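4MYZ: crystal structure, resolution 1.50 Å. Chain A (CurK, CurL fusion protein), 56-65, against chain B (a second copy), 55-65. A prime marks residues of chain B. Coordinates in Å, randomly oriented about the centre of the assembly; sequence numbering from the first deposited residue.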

# COMPACT_ATOMS: atom_id res chain seq x y z
N ALA A 56 0.54 -10.70 1.26
CA ALA A 56 0.42 -9.31 1.71
C ALA A 56 0.67 -8.33 0.57
O ALA A 56 0.02 -7.32 0.47
CB ALA A 56 1.31 -9.01 2.91
N LEU A 57 1.66 -8.63 -0.29
CA LEU A 57 1.92 -7.74 -1.41
C LEU A 57 0.78 -7.71 -2.43
O LEU A 57 0.44 -6.66 -2.94
CB LEU A 57 3.27 -8.08 -2.06
CG LEU A 57 3.82 -7.12 -3.09
CD1 LEU A 57 4.07 -5.74 -2.50
CD2 LEU A 57 5.11 -7.67 -3.69
N GLN A 58 0.16 -8.87 -2.71
CA GLN A 58 -1.02 -8.87 -3.54
C GLN A 58 -2.14 -8.07 -2.91
O GLN A 58 -2.83 -7.30 -3.59
CB GLN A 58 -1.49 -10.31 -3.80
CG GLN A 58 -0.59 -11.08 -4.78
CD GLN A 58 -0.88 -12.57 -4.84
OE1 GLN A 58 -1.25 -13.19 -3.85
NE2 GLN A 58 -0.63 -13.17 -6.02
N ARG A 59 -2.38 -8.28 -1.62
CA ARG A 59 -3.41 -7.50 -0.93
C ARG A 59 -3.09 -6.01 -0.97
O ARG A 59 -3.99 -5.17 -1.10
CB ARG A 59 -3.60 -7.95 0.51
CG ARG A 59 -4.15 -9.35 0.59
CD ARG A 59 -5.35 -9.45 1.46
NE ARG A 59 -5.83 -10.81 1.61
CZ ARG A 59 -6.83 -11.37 0.93
NH1 ARG A 59 -7.58 -10.69 0.07
NH2 ARG A 59 -7.11 -12.64 1.17
N ALA A 60 -1.81 -5.66 -0.86
CA ALA A 60 -1.41 -4.25 -0.93
C ALA A 60 -1.74 -3.65 -2.28
O ALA A 60 -2.21 -2.52 -2.33
CB ALA A 60 0.09 -4.09 -0.64
N LEU A 61 -1.51 -4.39 -3.37
CA LEU A 61 -1.84 -3.85 -4.69
C LEU A 61 -3.35 -3.52 -4.78
O LEU A 61 -3.76 -2.45 -5.26
CB LEU A 61 -1.42 -4.82 -5.81
CG LEU A 61 -1.80 -4.37 -7.20
CD1 LEU A 61 -1.18 -3.02 -7.54
CD2 LEU A 61 -1.40 -5.42 -8.21
N ILE A 62 -4.17 -4.45 -4.31
CA ILE A 62 -5.62 -4.26 -4.31
C ILE A 62 -6.00 -3.05 -3.46
O ILE A 62 -6.79 -2.21 -3.88
CB ILE A 62 -6.34 -5.55 -3.82
CG1 ILE A 62 -6.14 -6.68 -4.83
CG2 ILE A 62 -7.83 -5.29 -3.60
CD1 ILE A 62 -6.56 -8.03 -4.28
N ALA A 63 -5.43 -2.97 -2.27
CA ALA A 63 -5.74 -1.87 -1.36
C ALA A 63 -5.27 -0.52 -1.89
O ALA A 63 -5.96 0.50 -1.70
CB ALA A 63 -5.12 -2.14 0.01
N LEU A 64 -4.11 -0.48 -2.52
CA LEU A 64 -3.62 0.78 -3.12
C LEU A 64 -4.54 1.25 -4.25
O LEU A 64 -4.79 2.45 -4.37
CB LEU A 64 -2.17 0.61 -3.58
CG LEU A 64 -1.08 0.45 -2.51
CD1 LEU A 64 0.17 -0.18 -3.12
CD2 LEU A 64 -0.74 1.81 -1.91
N LYS A 65 -5.00 0.32 -5.10
CA LYS A 65 -5.91 0.68 -6.18
C LYS A 65 -7.20 1.23 -5.61
O LYS A 65 -7.71 2.25 -6.07
CB LYS A 65 -6.20 -0.51 -7.08
CG LYS A 65 -5.04 -0.92 -7.97
CD LYS A 65 -5.32 -2.27 -8.62
CE LYS A 65 -4.33 -2.60 -9.72
NZ LYS A 65 -4.60 -1.77 -10.92
N SER B 55 12.25 -1.74 -0.68
CA SER B 55 11.54 -2.66 -1.54
C SER B 55 10.12 -2.18 -1.82
O SER B 55 9.60 -1.29 -1.12
CB SER B 55 11.47 -4.01 -0.85
OG SER B 55 10.66 -3.95 0.31
N ALA B 56 9.45 -2.77 -2.81
CA ALA B 56 8.06 -2.43 -3.10
C ALA B 56 7.15 -2.58 -1.88
O ALA B 56 6.28 -1.76 -1.66
CB ALA B 56 7.53 -3.26 -4.26
N LEU B 57 7.34 -3.63 -1.10
CA LEU B 57 6.47 -3.85 0.05
C LEU B 57 6.70 -2.77 1.11
O LEU B 57 5.77 -2.32 1.76
CB LEU B 57 6.67 -5.26 0.65
CG LEU B 57 5.65 -5.66 1.73
CD1 LEU B 57 4.23 -5.62 1.24
CD2 LEU B 57 6.06 -7.07 2.23
N GLN B 58 7.94 -2.36 1.30
CA GLN B 58 8.24 -1.26 2.22
C GLN B 58 7.59 0.02 1.74
O GLN B 58 7.00 0.77 2.54
CB GLN B 58 9.75 -1.07 2.37
CG GLN B 58 10.40 -2.15 3.24
CD GLN B 58 11.91 -2.14 3.19
OE1 GLN B 58 12.53 -1.83 2.19
NE2 GLN B 58 12.52 -2.63 4.28
N ARG B 59 7.76 0.33 0.45
CA ARG B 59 7.10 1.51 -0.09
C ARG B 59 5.58 1.42 0.03
O ARG B 59 4.91 2.43 0.25
CB ARG B 59 7.52 1.79 -1.53
CG ARG B 59 8.96 2.15 -1.72
CD ARG B 59 9.11 2.84 -3.05
NE ARG B 59 10.47 3.23 -3.41
CZ ARG B 59 11.06 4.35 -3.04
NH1 ARG B 59 10.47 5.20 -2.23
NH2 ARG B 59 12.27 4.62 -3.52
N ALA B 60 5.03 0.22 -0.12
CA ALA B 60 3.58 0.02 0.00
C ALA B 60 3.13 0.35 1.39
O ALA B 60 2.07 0.97 1.54
CB ALA B 60 3.18 -1.38 -0.36
N LEU B 61 3.86 -0.04 2.42
CA LEU B 61 3.46 0.30 3.79
C LEU B 61 3.39 1.81 3.96
O LEU B 61 2.45 2.33 4.53
CB LEU B 61 4.43 -0.33 4.79
CG LEU B 61 4.14 -0.00 6.26
CD1 LEU B 61 2.72 -0.37 6.63
CD2 LEU B 61 5.18 -0.66 7.15
N ILE B 62 4.43 2.50 3.49
CA ILE B 62 4.45 3.98 3.62
C ILE B 62 3.24 4.59 2.89
O ILE B 62 2.56 5.46 3.44
CB ILE B 62 5.79 4.53 3.10
CG1 ILE B 62 6.92 4.10 4.02
CG2 ILE B 62 5.74 6.04 2.96
CD1 ILE B 62 8.30 4.30 3.44
N ALA B 63 2.97 4.12 1.68
CA ALA B 63 1.90 4.67 0.87
C ALA B 63 0.54 4.38 1.48
O ALA B 63 -0.36 5.26 1.43
CB ALA B 63 1.97 4.09 -0.53
N LEU B 64 0.35 3.19 2.03
CA LEU B 64 -0.92 2.83 2.68
C LEU B 64 -1.14 3.71 3.90
O LEU B 64 -2.28 4.17 4.16
CB LEU B 64 -0.96 1.33 3.04
CG LEU B 64 -1.05 0.39 1.85
CD1 LEU B 64 -0.63 -1.01 2.27
CD2 LEU B 64 -2.45 0.44 1.24
N LYS B 65 -0.09 3.93 4.67
CA LYS B 65 -0.18 4.79 5.84
C LYS B 65 -0.55 6.21 5.43
O LYS B 65 -1.39 6.86 6.09
CB LYS B 65 1.10 4.79 6.65
CG LYS B 65 1.35 3.52 7.43
CD LYS B 65 2.70 3.59 8.13
CE LYS B 65 2.64 4.40 9.40
NZ LYS B 65 2.03 3.62 10.52

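Two copies of one helix can pair by presenting the same small-and-large pattern to each other, and the CurK, CurL fusion protein gives a compact example. At the centre, Ala60 meets its own counterpart, with CB of Ala60 4.1 Å from CB of Ala60′. Both CA-to-CB bonds point toward the partner, so the two methyl groups meet directly; the CA atom of Ala60 lies 6.6 Å from the CA atom of Ala60′.

Leucines pack around this pair. Leu64 and Leu64′ leave their helices sideways, but their ends turn inward in the same rotamer, m for chi1 and t for chi2, and CD2 of Leu64 lies 3.8 Å from CD2 of Leu64′. The coordinates show the two branches in different places: CD1 of Leu64 sits 4.3 Å from CB of Ala60′, while CD2 of Leu64 reaches CB of Ala63′ at 3.8 Å. The reciprocal contacts repeat this arrangement, as expected of a nearly symmetric pair. Toward the N-terminal end, Leu57 and Leu57′ adopt t, p rotamers and touch at 3.7 Å, CD1 to CD1.

Like residues thus face each other in register along helices that run in broadly the same direction, at 40°, with axes 10.4 Å apart at closest approach. No hydrogen bond crosses between the stretches; much of the backbone is engaged within each helix, in bonds such as that from Leu64 N to Ala60 O, at 2.8 Å, leaving shape and apolar burial to make the match.

Polar chemistry lies outside this seam. Ser55′ caps its helix through a weak bond from Gln58′ N to Ser55′ OG, 3.3 Å, and Gln58′ OE1 answers by accepting from Ser55′ N at 2.9 Å. This reciprocal pair secures the helix start without touching the partner stretch.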